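Local coordinates for SPbeta prophage-derived aminoglycoside N(3')-acetyltransferase-like protein YokD (Bacillus subtilis, PDB 2NYG) that is a homodimeric, coenzyme A-binding protein of the antibiotic N-acetyltransferase family that may contribute to antibiotic resistance, at residues K144-H149 with Q158-K163. Sequence-based numbering, arbitrary orientation.
Sequences KILNQH and QSPLGK
The chain leaving helix 142-146 runs beside the start of helix 160-166, with the CA atoms of His149 and Ser159 4.9 Å apart and those of Ile145 and Pro160 5.1 Å apart. Pro160 fills the middle of the contact. Its CD lies over one face of the His149 imidazole, 3.6 Å from the ring centroid and 15° off the normal, a CH-pi contact. The ring is tethered through NE2 to Tyr133 O and also meets His130. Pro160 CB packs 3.8 Å from Ile145 CG2, while the Ile145 carbonyl oxygen turns to the pyrrolidine. Ser159 is the N-cap of helix 160-166: OG accepts a weak hydrogen bond from Leu161 N and is also hydrogen-bonded to Gly156 O. The two short helices, joined by the loop 147-159, sit against strand 135-139 of the mixed central sheet, where Phe135 touches Leu146, Pro160 and Leu161. In Lys163, chi2 (-82°) bends the chain so that CD lies by the Lys144 carbonyl oxygen, while CB packs on Ile145 CG1. Its NZ then donates to Gln148 OE1 at 2.9 Å, tilted 34° from the carbonyl plane. The Gln148 and Gln158 side chains cross at about a right angle, but their placement is doubtful.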
ATOM      1  N   LYS A 144      10.762 -16.967 -13.356  1.00 43.08           N
ATOM      2  CA  LYS A 144      11.819 -17.880 -12.938  1.00 45.18           C
ATOM      3  C   LYS A 144      12.544 -17.425 -11.688  1.00 45.23           C
ATOM      4  O   LYS A 144      13.287 -18.188 -11.080  1.00 46.44           O
ATOM      5  CB  LYS A 144      12.818 -18.119 -14.078  1.00 46.92           C
ATOM      6  CG  LYS A 144      13.566 -16.903 -14.570  1.00 52.58           C
ATOM      7  CD  LYS A 144      14.515 -17.279 -15.727  1.00 57.73           C
ATOM      8  CE  LYS A 144      13.755 -17.863 -16.939  1.00 61.37           C
ATOM      9  NZ  LYS A 144      14.641 -18.271 -18.080  1.00 61.94           N
ATOM     10  N   ILE A 145      12.295 -16.189 -11.290  1.00 43.86           N
ATOM     11  CA  ILE A 145      12.919 -15.627 -10.120  1.00 42.87           C
ATOM     12  C   ILE A 145      12.092 -15.816  -8.846  1.00 43.55           C
ATOM     13  O   ILE A 145      12.654 -16.079  -7.781  1.00 43.33           O
ATOM     14  CB  ILE A 145      13.195 -14.125 -10.352  1.00 42.17           C
ATOM     15  CG1 ILE A 145      14.197 -13.977 -11.494  1.00 39.47           C
ATOM     16  CG2 ILE A 145      13.730 -13.476  -9.079  1.00 41.47           C
ATOM     17  CD1 ILE A 145      14.907 -12.640 -11.536  1.00 35.11           C
ATOM     18  N   LEU A 146      10.771 -15.696  -8.960  1.00 44.49           N
ATOM     19  CA  LEU A 146       9.904 -15.837  -7.802  1.00 45.49           C
ATOM     20  C   LEU A 146       9.330 -17.242  -7.627  1.00 47.16           C
ATOM     21  O   LEU A 146       8.985 -17.648  -6.532  1.00 46.85           O
ATOM     22  CB  LEU A 146       8.748 -14.831  -7.893  1.00 44.43           C
ATOM     23  CG  LEU A 146       9.006 -13.332  -8.027  1.00 43.58           C
ATOM     24  CD1 LEU A 146       7.686 -12.631  -7.953  1.00 42.00           C
ATOM     25  CD2 LEU A 146       9.914 -12.823  -6.922  1.00 44.10           C
ATOM     26  N   ASN A 147       9.246 -17.974  -8.729  1.00 51.13           N
ATOM     27  CA  ASN A 147       8.690 -19.333  -8.788  1.00 54.70           C
ATOM     28  C   ASN A 147       8.766 -20.304  -7.603  1.00 54.56           C
ATOM     29  O   ASN A 147       7.741 -20.712  -7.060  1.00 53.23           O
ATOM     30  CB  ASN A 147       9.296 -20.014 -10.026  1.00 59.31           C
ATOM     31  CG  ASN A 147       8.910 -21.490 -10.157  1.00 64.88           C
ATOM     32  OD1 ASN A 147       8.420 -22.130  -9.212  1.00 68.19           O
ATOM     33  ND2 ASN A 147       9.172 -22.050 -11.339  1.00 65.89           N
ATOM     34  N   GLN A 148      10.012 -20.692  -7.325  1.00 55.76           N
ATOM     35  CA  GLN A 148      10.367 -21.682  -6.305  1.00 57.34           C
ATOM     36  C   GLN A 148      10.228 -21.405  -4.781  1.00 55.35           C
ATOM     37  O   GLN A 148       9.602 -22.191  -4.060  1.00 54.67           O
ATOM     38  CB  GLN A 148      11.788 -22.172  -6.606  1.00 61.47           C
ATOM     39  CG  GLN A 148      12.566 -22.782  -5.449  1.00 66.46           C
ATOM     40  CD  GLN A 148      13.872 -23.317  -5.925  1.00 68.79           C
ATOM     41  OE1 GLN A 148      14.229 -23.151  -7.088  1.00 69.42           O
ATOM     42  NE2 GLN A 148      14.603 -23.968  -5.023  1.00 71.19           N
ATOM     43  N   HIS A 149      10.835 -20.309  -4.314  1.00 53.08           N
ATOM     44  CA  HIS A 149      10.843 -19.889  -2.893  1.00 51.05           C
ATOM     45  C   HIS A 149      10.430 -20.846  -1.716  1.00 50.58           C
ATOM     46  O   HIS A 149       9.301 -20.815  -1.254  1.00 51.94           O
ATOM     47  CB  HIS A 149      10.061 -18.578  -2.734  1.00 49.31           C
ATOM     48  CG  HIS A 149      10.747 -17.558  -1.879  1.00 49.14           C
ATOM     49  ND1 HIS A 149      11.659 -17.879  -0.895  1.00 47.66           N
ATOM     50  CD2 HIS A 149      10.648 -16.210  -1.871  1.00 47.84           C
ATOM     51  CE1 HIS A 149      12.100 -16.773  -0.323  1.00 47.47           C
ATOM     52  NE2 HIS A 149      11.502 -15.745  -0.900  1.00 47.15           N
ATOM     53  N   GLN A 158      18.267 -21.144  -3.667  1.00 48.40           N
ATOM     54  CA  GLN A 158      16.869 -21.485  -3.904  1.00 47.87           C
ATOM     55  C   GLN A 158      15.901 -20.321  -3.809  1.00 45.57           C
ATOM     56  O   GLN A 158      14.825 -20.365  -4.397  1.00 45.48           O
ATOM     57  CB  GLN A 158      16.415 -22.589  -2.959  1.00 49.87           C
ATOM     58  CG  GLN A 158      17.123 -23.909  -3.162  1.00 53.67           C
ATOM     59  CD  GLN A 158      16.378 -25.040  -2.487  1.00 57.44           C
ATOM     60  OE1 GLN A 158      16.142 -25.003  -1.276  1.00 58.62           O
ATOM     61  NE2 GLN A 158      15.986 -26.047  -3.269  1.00 57.96           N
ATOM     62  N   SER A 159      16.265 -19.289  -3.061  1.00 42.30           N
ATOM     63  CA  SER A 159      15.406 -18.125  -2.950  1.00 39.49           C
ATOM     64  C   SER A 159      15.681 -17.264  -4.189  1.00 38.73           C
ATOM     65  O   SER A 159      16.576 -17.563  -4.988  1.00 38.37           O
ATOM     66  CB  SER A 159      15.740 -17.335  -1.688  1.00 39.60           C
ATOM     67  OG  SER A 159      16.922 -16.579  -1.863  1.00 36.99           O
ATOM     68  N   PRO A 160      14.915 -16.180  -4.368  1.00 38.34           N
ATOM     69  CA  PRO A 160      15.154 -15.343  -5.546  1.00 37.51           C
ATOM     70  C   PRO A 160      16.566 -14.785  -5.675  1.00 38.14           C
ATOM     71  O   PRO A 160      17.001 -14.436  -6.780  1.00 38.74           O
ATOM     72  CB  PRO A 160      14.100 -14.258  -5.412  1.00 37.31           C
ATOM     73  CG  PRO A 160      12.968 -15.010  -4.779  1.00 38.61           C
ATOM     74  CD  PRO A 160      13.665 -15.792  -3.695  1.00 36.17           C
ATOM     75  N   LEU A 161      17.284 -14.686  -4.556  1.00 36.86           N
ATOM     76  CA  LEU A 161      18.649 -14.181  -4.592  1.00 35.69           C
ATOM     77  C   LEU A 161      19.483 -15.189  -5.346  1.00 35.11           C
ATOM     78  O   LEU A 161      20.521 -14.857  -5.917  1.00 36.12           O
ATOM     79  CB  LEU A 161      19.216 -14.004  -3.191  1.00 35.94           C
ATOM     80  CG  LEU A 161      18.575 -12.917  -2.341  1.00 36.47           C
ATOM     81  CD1 LEU A 161      19.380 -12.713  -1.086  1.00 37.50           C
ATOM     82  CD2 LEU A 161      18.521 -11.636  -3.124  1.00 36.54           C
ATOM     83  N   GLY A 162      19.025 -16.433  -5.338  1.00 34.86           N
ATOM     84  CA  GLY A 162      19.735 -17.473  -6.048  1.00 36.57           C
ATOM     85  C   GLY A 162      19.591 -17.304  -7.547  1.00 37.92           C
ATOM     86  O   GLY A 162      20.430 -17.758  -8.316  1.00 38.28           O
ATOM     87  N   LYS A 163      18.523 -16.637  -7.962  1.00 38.37           N
ATOM     88  CA  LYS A 163      18.267 -16.418  -9.372  1.00 39.61           C
ATOM     89  C   LYS A 163      18.845 -15.081  -9.815  1.00 39.12           C
ATOM     90  O   LYS A 163      19.129 -14.879 -10.993  1.00 41.17           O
ATOM     91  CB  LYS A 163      16.768 -16.427  -9.638  1.00 41.16           C
ATOM     92  CG  LYS A 163      15.980 -17.386  -8.777  1.00 42.23           C
ATOM     93  CD  LYS A 163      16.002 -18.804  -9.306  1.00 44.07           C
ATOM     94  CE  LYS A 163      15.059 -19.650  -8.471  1.00 45.47           C
ATOM     95  NZ  LYS A 163      14.933 -21.036  -8.964  1.00 47.65           N
TER